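PDB 1XPJ: hypothetical protein from Vibrio cholerae, which is of unknown function but, as a small member of the haloacid dehalogenase-like hydrolase superfamily, is probably a hydrolase linked to capsular polysaccharide biosynthesis. Local coordinates for residues A[19-24]-A[66-71]; A[31-36]-A[41-46]; A[52-55]-A[59-62]. One frame throughout, in Å; residues are numbered along the deposited sequence. Where two conformers were deposited one is given.

Contact 1 of 3, residues A[19-24]-A[66-71]; sequences DYRNVL and LPIITE
Ile68 meets Arg21 over a face of the guanidinium: its CG1 stands 3.4 Å above the plane, displaced toward the rim, and lies 3.7 Å from Arg21 CZ. The two side chains cross at about a right angle, with the ethyl arm of Ile68 against one face of the cation. At the edge of the same group the carboxylate of Glu71 forms a salt bridge through Arg21 NH1 and Glu71 OE1. The modelled separation is too short to trust, and Glu71 has a second conformer, so the length and the detail of the pairing are doubtful. In this conformer the guanidinium and carboxylate planes are 59° apart, not coplanar.

A bend at chi3 (-98°) turns the guanidinium of Arg21 back over the helix residues. On Ile68 the other branch, CG2, reaches the loop itself and comes 3.9 Å from Tyr20 CB. Beside it the loop is braced internally: Asn22 ND2 donates to Asp19 OD2 over 2.8 Å, meeting the carboxylate from above its plane.

The Tyr20 ring leads away from the helix, to a cation-pi contact with Arg49 and to Asp9, part of a DxDx(T/V) sequence consistent with the HAD active-site motif; its OH hydrogen-bonds a tartrate probably from the crystallisation liquor. The contact lays the long loop between strand 3-6 and helix 27-38 against helix 66-75, whose Leu66 and Thr70 pack on strand 82-85.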
loop_
_atom_site.group_PDB
_atom_site.type_symbol
_atom_site.label_atom_id
_atom_site.label_comp_id
_atom_site.label_asym_id
_atom_site.label_seq_id
_atom_site.Cartn_x
_atom_site.Cartn_y
_atom_site.Cartn_z
ATOM N N ASP A 19 -4.847 16.427 20.638
ATOM C CA ASP A 19 -3.723 15.686 21.213
ATOM C C ASP A 19 -4.044 14.184 21.252
ATOM O O ASP A 19 -4.722 13.721 22.167
ATOM C CB ASP A 19 -3.416 16.227 22.625
ATOM C CG ASP A 19 -2.175 15.594 23.261
ATOM O OD1 ASP A 19 -1.525 14.716 22.638
ATOM O OD2 ASP A 19 -1.787 15.910 24.400
ATOM N N TYR A 20 -3.566 13.428 20.259
ATOM C CA TYR A 20 -3.843 11.978 20.207
ATOM C C TYR A 20 -3.288 11.143 21.394
ATOM O O TYR A 20 -3.889 10.145 21.774
ATOM C CB TYR A 20 -3.433 11.360 18.861
ATOM C CG TYR A 20 -4.177 11.908 17.656
ATOM C CD1 TYR A 20 -5.593 11.918 17.603
ATOM C CD2 TYR A 20 -3.477 12.411 16.567
ATOM C CE1 TYR A 20 -6.267 12.413 16.507
ATOM C CE2 TYR A 20 -4.150 12.912 15.462
ATOM C CZ TYR A 20 -5.537 12.905 15.436
ATOM O OH TYR A 20 -6.171 13.415 14.331
ATOM N N ARG A 21 -2.154 11.543 21.968
ATOM C CA ARG A 21 -1.604 11.003 23.195
ATOM C C ARG A 21 -2.632 10.898 24.310
ATOM O O ARG A 21 -2.684 9.947 25.040
ATOM C CB ARG A 21 -0.414 11.840 23.636
ATOM C CG ARG A 21 0.799 10.941 23.878
ATOM C CD ARG A 21 1.976 11.683 24.496
ATOM N NE ARG A 21 2.933 12.069 23.462
ATOM C CZ ARG A 21 3.604 11.080 22.850
ATOM N NH1 ARG A 21 3.350 9.819 23.164
ATOM N NH2 ARG A 21 4.623 11.375 22.036
ATOM N N ASN A 22 -3.434 11.949 24.463
ATOM C CA ASN A 22 -4.301 12.120 25.613
ATOM C C ASN A 22 -5.804 12.066 25.328
ATOM O O ASN A 22 -6.631 12.459 26.141
ATOM C CB ASN A 22 -3.901 13.468 26.233
ATOM C CG ASN A 22 -2.576 13.315 26.938
ATOM O OD1 ASN A 22 -2.454 12.580 27.921
ATOM N ND2 ASN A 22 -1.557 14.018 26.419
ATOM N N VAL A 23 -6.093 11.514 24.137
ATOM C CA VAL A 23 -7.552 11.417 23.864
ATOM C C VAL A 23 -8.299 10.325 24.725
ATOM O O VAL A 23 -7.786 9.294 25.130
ATOM C CB VAL A 23 -7.662 11.264 22.331
ATOM C CG1 VAL A 23 -7.506 9.830 21.899
ATOM C CG2 VAL A 23 -8.969 11.809 21.804
ATOM N N LEU A 24 -9.571 10.628 25.118
ATOM C CA LEU A 24 -10.324 9.698 25.945
ATOM C C LEU A 24 -10.866 8.506 25.119
ATOM O O LEU A 24 -11.216 8.652 23.976
ATOM C CB LEU A 24 -11.513 10.414 26.552
ATOM C CG LEU A 24 -11.170 11.505 27.573
ATOM C CD1 LEU A 24 -12.392 12.270 28.100
ATOM C CD2 LEU A 24 -10.465 10.943 28.811
ATOM N N LEU A 66 2.421 6.324 13.930
ATOM C CA LEU A 66 2.372 4.942 14.446
ATOM C C LEU A 66 2.794 4.792 15.905
ATOM O O LEU A 66 2.059 4.158 16.656
ATOM C CB LEU A 66 3.117 3.945 13.551
ATOM C CG LEU A 66 2.251 2.980 12.725
ATOM C CD1 LEU A 66 3.149 2.157 11.761
ATOM C CD2 LEU A 66 1.376 2.014 13.584
ATOM N N PRO A 67 3.935 5.349 16.333
ATOM C CA PRO A 67 4.318 5.272 17.753
ATOM C C PRO A 67 3.219 5.699 18.727
ATOM O O PRO A 67 2.972 4.960 19.677
ATOM C CB PRO A 67 5.533 6.208 17.854
ATOM C CG PRO A 67 6.123 6.177 16.479
ATOM C CD PRO A 67 4.949 6.067 15.538
ATOM N N ILE A 68 2.560 6.828 18.481
ATOM C CA ILE A 68 1.524 7.346 19.378
ATOM C C ILE A 68 0.271 6.489 19.392
ATOM O O ILE A 68 -0.372 6.369 20.432
ATOM C CB ILE A 68 1.193 8.824 19.049
ATOM C CG1 ILE A 68 2.239 9.728 19.688
ATOM C CG2 ILE A 68 -0.205 9.237 19.549
ATOM C CD1 ILE A 68 2.365 11.082 19.021
ATOM N N ILE A 69 -0.059 5.876 18.252
ATOM C CA ILE A 69 -1.163 4.929 18.199
ATOM C C ILE A 69 -0.900 3.724 19.109
ATOM O O ILE A 69 -1.736 3.377 19.949
ATOM C CB ILE A 69 -1.423 4.462 16.755
ATOM C CG1 ILE A 69 -1.951 5.614 15.897
ATOM C CG2 ILE A 69 -2.357 3.217 16.719
ATOM C CD1 ILE A 69 -1.946 5.297 14.410
ATOM N N THR A 70 0.253 3.085 18.941
ATOM C CA THR A 70 0.541 1.869 19.693
ATOM C C THR A 70 0.605 2.163 21.181
ATOM O O THR A 70 -0.027 1.480 21.979
ATOM C CB THR A 70 1.836 1.193 19.186
ATOM O OG1 THR A 70 2.982 1.911 19.652
ATOM C CG2 THR A 70 1.924 1.266 17.662
ATOM N N GLU A 71 1.355 3.198 21.539
ATOM C CA GLU A 71 1.421 3.670 22.919
ATOM C C GLU A 71 0.015 3.843 23.519
ATOM O O GLU A 71 -0.248 3.391 24.572
ATOM C CB GLU A 71 2.222 4.985 22.987
ATOM C CG GLU A 71 2.366 5.510 24.416
ATOM C CD GLU A 71 2.955 6.907 24.466
ATOM O OE1 GLU A 71 2.231 7.872 24.128
ATOM O OE2 GLU A 71 4.139 7.029 24.850
#

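Contact 2 of 3, residues A[31-36]-A[41-46]; sequences EQLREY and FEIVIS
Tyr36 O accepts a hydrogen bond from Phe41 N, 3.2 Å long with an N-H...O angle of 154°, linking helix 27-38 to the residue that leads into strand 42-47. The same carbonyl oxygen, Tyr36 O, lies 3.3 Å from Phe41 CB and 3.4 Å from Phe41 CD2, which puts it beside the phenylalanine ring.

The two side chains lie side by side and point the same way, but their rings are not stacked flat. Their planes are 65° apart in an edge-to-face pair, centroids 5.1 Å from each other, with the tyrosine presenting its edge. Tyr36 CD2 does the touching: it stands over one face of the Phe41 ring, toward the rim, 3.6 Å from Phe41 CE2. Phe41 CG sits beside its backbone N (chi1 -77°), with the ring next to Tyr36.

One helical turn back, Leu33 CG lies 3.7 Å from Ile43 CD1, while Leu33 CD2 rests against Ile43 CG2; the leucine therefore touches both branches of the isoleucine. Leu33 also reaches Leu4 and Val6 of strand 3-6, and Tyr36 packs on Leu112 and Ile115 of helix 112-120.

All four touching residues are buried, within the beta-alpha-beta unit of strand 3-6, helix 27-38 and strand 42-47. Helix and sheet are joined here by apolar and aromatic surfaces, with one backbone hydrogen bond as the polar link at the turn between them.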
loop_
_atom_site.group_PDB
_atom_site.type_symbol
_atom_site.label_atom_id
_atom_site.label_comp_id
_atom_site.label_asym_id
_atom_site.label_seq_id
_atom_site.Cartn_x
_atom_site.Cartn_y
_atom_site.Cartn_z
ATOM N N GLU A 31 -14.357 -2.643 25.406
ATOM C CA GLU A 31 -14.788 -3.831 26.150
ATOM C C GLU A 31 -15.447 -4.861 25.217
ATOM O O GLU A 31 -15.231 -6.078 25.350
ATOM C CB GLU A 31 -15.723 -3.439 27.301
ATOM C CG GLU A 31 -16.119 -4.589 28.236
ATOM C CD GLU A 31 -14.939 -5.211 28.994
ATOM O OE1 GLU A 31 -13.933 -4.512 29.251
ATOM O OE2 GLU A 31 -15.021 -6.410 29.341
ATOM N N GLN A 32 -16.224 -4.367 24.257
ATOM C CA GLN A 32 -16.822 -5.258 23.274
ATOM C C GLN A 32 -15.750 -5.927 22.382
ATOM O O GLN A 32 -15.877 -7.102 22.043
ATOM C CB GLN A 32 -17.910 -4.550 22.469
ATOM C CG GLN A 32 -18.800 -5.499 21.670
ATOM C CD GLN A 32 -19.918 -6.129 22.488
ATOM O OE1 GLN A 32 -19.666 -6.780 23.496
ATOM N NE2 GLN A 32 -21.156 -5.937 22.053
ATOM N N LEU A 33 -14.691 -5.193 22.042
ATOM C CA LEU A 33 -13.554 -5.757 21.305
ATOM C C LEU A 33 -12.943 -6.940 22.060
ATOM O O LEU A 33 -12.569 -7.945 21.451
ATOM C CB LEU A 33 -12.476 -4.687 21.037
ATOM C CG LEU A 33 -11.840 -4.498 19.667
ATOM C CD1 LEU A 33 -12.879 -4.579 18.565
ATOM C CD2 LEU A 33 -11.132 -3.153 19.629
ATOM N N ARG A 34 -12.840 -6.814 23.383
ATOM C CA ARG A 34 -12.322 -7.892 24.244
ATOM C C ARG A 34 -13.181 -9.174 24.177
ATOM O O ARG A 34 -12.650 -10.295 24.141
ATOM C CB ARG A 34 -12.220 -7.412 25.698
ATOM C CG ARG A 34 -11.115 -6.401 25.968
ATOM C CD ARG A 34 -10.585 -6.433 27.395
ATOM N NE ARG A 34 -9.717 -5.293 27.678
ATOM C CZ ARG A 34 -10.111 -4.169 28.272
ATOM N NH1 ARG A 34 -11.371 -4.014 28.661
ATOM N NH2 ARG A 34 -9.243 -3.191 28.475
ATOM N N GLU A 35 -14.503 -9.003 24.171
ATOM C CA GLU A 35 -15.428 -10.134 24.111
ATOM C C GLU A 35 -15.326 -10.855 22.766
ATOM O O GLU A 35 -15.363 -12.086 22.720
ATOM C CB GLU A 35 -16.872 -9.688 24.352
ATOM C CG GLU A 35 -17.105 -9.107 25.735
ATOM C CD GLU A 35 -18.145 -9.873 26.532
ATOM O OE1 GLU A 35 -18.947 -9.213 27.233
ATOM O OE2 GLU A 35 -18.161 -11.128 26.471
ATOM N N TYR A 36 -15.199 -10.084 21.684
ATOM C CA TYR A 36 -15.005 -10.656 20.356
ATOM C C TYR A 36 -13.651 -11.352 20.204
ATOM O O TYR A 36 -13.568 -12.408 19.568
ATOM C CB TYR A 36 -15.203 -9.608 19.254
ATOM C CG TYR A 36 -16.656 -9.393 18.890
ATOM C CD1 TYR A 36 -17.505 -8.647 19.726
ATOM C CD2 TYR A 36 -17.186 -9.919 17.711
ATOM C CE1 TYR A 36 -18.827 -8.445 19.410
ATOM C CE2 TYR A 36 -18.525 -9.713 17.383
ATOM C CZ TYR A 36 -19.334 -8.971 18.240
ATOM O OH TYR A 36 -20.644 -8.759 17.936
ATOM N N PHE A 41 -12.045 -13.876 17.204
ATOM C CA PHE A 41 -11.888 -12.826 16.188
ATOM C C PHE A 41 -10.540 -12.134 16.322
ATOM O O PHE A 41 -10.147 -11.751 17.423
ATOM C CB PHE A 41 -12.940 -11.728 16.360
ATOM C CG PHE A 41 -14.305 -12.081 15.857
ATOM C CD1 PHE A 41 -14.734 -11.641 14.603
ATOM C CD2 PHE A 41 -15.186 -12.808 16.647
ATOM C CE1 PHE A 41 -16.021 -11.954 14.130
ATOM C CE2 PHE A 41 -16.467 -13.121 16.189
ATOM C CZ PHE A 41 -16.883 -12.699 14.932
ATOM N N GLU A 42 -9.866 -11.922 15.195
ATOM C CA GLU A 42 -8.659 -11.121 15.137
ATOM C C GLU A 42 -9.040 -9.649 15.040
ATOM O O GLU A 42 -10.014 -9.311 14.352
ATOM C CB GLU A 42 -7.832 -11.513 13.917
ATOM C CG GLU A 42 -7.333 -12.958 13.920
ATOM C CD GLU A 42 -6.815 -13.397 12.550
ATOM O OE1 GLU A 42 -6.058 -12.617 11.923
ATOM O OE2 GLU A 42 -7.167 -14.513 12.086
ATOM N N ILE A 43 -8.289 -8.770 15.712
ATOM C CA ILE A 43 -8.627 -7.350 15.727
ATOM C C ILE A 43 -7.625 -6.535 14.892
ATOM O O ILE A 43 -6.424 -6.496 15.209
ATOM C CB ILE A 43 -8.647 -6.801 17.185
ATOM C CG1 ILE A 43 -9.429 -7.710 18.171
ATOM C CG2 ILE A 43 -9.048 -5.311 17.197
ATOM C CD1 ILE A 43 -10.930 -7.747 18.046
ATOM N N VAL A 44 -8.118 -5.860 13.857
ATOM C CA VAL A 44 -7.262 -5.041 12.991
ATOM C C VAL A 44 -7.637 -3.560 13.136
ATOM O O VAL A 44 -8.734 -3.151 12.749
ATOM C CB VAL A 44 -7.373 -5.473 11.496
ATOM C CG1 VAL A 44 -6.547 -4.552 10.585
ATOM C CG2 VAL A 44 -6.964 -6.950 11.297
ATOM N N ILE A 45 -6.739 -2.762 13.695
ATOM C CA ILE A 45 -6.949 -1.336 13.764
ATOM C C ILE A 45 -6.512 -0.754 12.408
ATOM O O ILE A 45 -5.385 -0.969 11.969
ATOM C CB ILE A 45 -6.134 -0.705 14.941
ATOM C CG1 ILE A 45 -6.234 -1.534 16.228
ATOM C CG2 ILE A 45 -6.500 0.775 15.152
ATOM C CD1 ILE A 45 -7.600 -1.630 16.865
ATOM N N SER A 46 -7.419 -0.044 11.746
ATOM C CA SER A 46 -7.191 0.495 10.413
ATOM C C SER A 46 -7.556 1.952 10.505
ATOM O O SER A 46 -8.662 2.266 10.920
ATOM C CB SER A 46 -8.136 -0.197 9.438
ATOM O OG SER A 46 -7.640 -0.196 8.116
#

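Contact 3 of 3, residues A[52-55]-A[59-62]; sequences RTYE and GKIN
Tyr54 lays one face of its ring over the aliphatic start of Lys60. Lys60 CB stands 4.0 Å from the ring centroid and 20° off the ring normal, a CH-pi contact, and is nearest to Tyr54 CG at 3.7 Å. Further out along the lysine, Lys60 CD passes 4.0 Å from Tyr54 CD1. The two side chains cross at about a right angle, and the lysine chain, bent at chi2 and chi4, carries its ammonium away from the tyrosine.

On the opposite face Thr53 CG2 sits over the ring centre, 3.8 Å above the plane, so the aromatic ring is held between a methyl of its own loop and a methylene of the helix. Ile61 adds a third apolar contact, its CG1 lying obliquely 3.8 Å from Tyr54 CD2.

The ring issues from a type I beta turn, Arg52 to Glu55, closed by the bond from Glu55 N to Arg52 O. Within that turn Tyr54 puts CG beside its backbone N (chi1 -63°), directing the ring at helix 58-64. His64 also touches the tyrosine, while Ile61 meets Met51 and Val85. Asn62 ND2 bonds Ile83 O of a second subunit, placing this helix at a subunit interface.

Between 52-55 and 59-62 no hydrogen bond is made; the touch is apolar and CH-pi, an attachment in which Lys60 contributes its hydrocarbon chain rather than its charge.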
loop_
_atom_site.group_PDB
_atom_site.type_symbol
_atom_site.label_atom_id
_atom_site.label_comp_id
_atom_site.label_asym_id
_atom_site.label_seq_id
_atom_site.Cartn_x
_atom_site.Cartn_y
_atom_site.Cartn_z
ATOM N N ARG A 52 -4.495 13.527 6.313
ATOM C CA ARG A 52 -4.715 14.929 5.957
ATOM C C ARG A 52 -3.414 15.713 6.162
ATOM O O ARG A 52 -2.859 16.251 5.202
ATOM C CB ARG A 52 -5.868 15.542 6.757
ATOM C CG ARG A 52 -6.445 16.778 6.116
ATOM C CD ARG A 52 -6.324 18.045 6.938
ATOM N NE ARG A 52 -7.496 18.266 7.780
ATOM C CZ ARG A 52 -8.010 19.468 8.047
ATOM N NH1 ARG A 52 -7.460 20.572 7.533
ATOM N NH2 ARG A 52 -9.083 19.568 8.830
ATOM N N THR A 53 -2.924 15.732 7.406
ATOM C CA THR A 53 -1.667 16.388 7.779
ATOM C C THR A 53 -0.485 16.120 6.849
ATOM O O THR A 53 0.215 17.042 6.452
ATOM C CB THR A 53 -1.284 16.014 9.225
ATOM O OG1 THR A 53 -2.212 16.636 10.124
ATOM C CG2 THR A 53 0.087 16.629 9.630
ATOM N N TYR A 54 -0.248 14.858 6.519
ATOM C CA TYR A 54 0.923 14.531 5.704
ATOM C C TYR A 54 0.606 14.393 4.218
ATOM O O TYR A 54 1.462 13.992 3.438
ATOM C CB TYR A 54 1.691 13.325 6.281
ATOM C CG TYR A 54 2.239 13.624 7.663
ATOM C CD1 TYR A 54 3.109 14.714 7.874
ATOM C CD2 TYR A 54 1.864 12.861 8.766
ATOM C CE1 TYR A 54 3.607 15.010 9.150
ATOM C CE2 TYR A 54 2.353 13.150 10.046
ATOM C CZ TYR A 54 3.221 14.224 10.230
ATOM O OH TYR A 54 3.693 14.510 11.492
ATOM N N GLU A 55 -0.620 14.749 3.835
ATOM C CA GLU A 55 -1.074 14.703 2.440
ATOM C C GLU A 55 -0.889 13.320 1.805
ATOM O O GLU A 55 -0.442 13.203 0.657
ATOM C CB GLU A 55 -0.363 15.764 1.586
ATOM C CG GLU A 55 -0.310 17.163 2.193
ATOM C CD GLU A 55 0.181 18.191 1.198
ATOM O OE1 GLU A 55 -0.669 18.778 0.510
ATOM O OE2 GLU A 55 1.411 18.392 1.092
ATOM N N GLY A 59 5.051 7.377 4.458
ATOM C CA GLY A 59 6.433 7.470 4.896
ATOM C C GLY A 59 6.602 8.302 6.158
ATOM O O GLY A 59 7.377 7.929 7.041
ATOM N N LYS A 60 5.889 9.431 6.232
ATOM C CA LYS A 60 5.847 10.290 7.420
ATOM C C LYS A 60 4.931 9.712 8.503
ATOM O O LYS A 60 5.271 9.738 9.683
ATOM C CB LYS A 60 5.365 11.689 7.052
ATOM C CG LYS A 60 6.482 12.669 6.702
ATOM C CD LYS A 60 6.094 13.567 5.539
ATOM C CE LYS A 60 6.838 14.917 5.580
ATOM N NZ LYS A 60 8.326 14.781 5.520
ATOM N N ILE A 61 3.769 9.197 8.106
ATOM C CA ILE A 61 2.825 8.575 9.039
ATOM C C ILE A 61 3.491 7.446 9.839
ATOM O O ILE A 61 3.302 7.357 11.054
ATOM C CB ILE A 61 1.543 8.097 8.290
ATOM C CG1 ILE A 61 0.763 9.312 7.767
ATOM C CG2 ILE A 61 0.643 7.259 9.187
ATOM C CD1 ILE A 61 -0.385 8.950 6.840
ATOM N N ASN A 62 4.300 6.623 9.162
ATOM C CA ASN A 62 5.094 5.577 9.823
ATOM C C ASN A 62 6.014 6.108 10.936
ATOM O O ASN A 62 6.289 5.401 11.913
ATOM C CB ASN A 62 5.927 4.787 8.793
ATOM C CG ASN A 62 5.088 3.802 7.966
ATOM O OD1 ASN A 62 3.941 3.506 8.295
ATOM N ND2 ASN A 62 5.675 3.293 6.881
#

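How the contacts relate
Along the chain contact 1 encloses the other two: its segments 19-24 and 66-71 bracket first contact 2 and then contact 3. Contacts 2 and 3 lie on opposite sides of the chain's centre, their own centres about 26 Å apart, with strand 42-47 leading from one toward helix 58-64 of the other. Contact 1 is about 18 Å from contact 2 and 15 Å from contact 3, centre to centre, and touches the latter: Leu66 N probably bonds to Ile61 O, 3.2 Å away, where helix 58-64 gives way to helix 66-75. Contact 2 alone includes a sheet strand; contacts 1 and 3 join loops to the helices after it, all within one haloacid dehalogenase-like range.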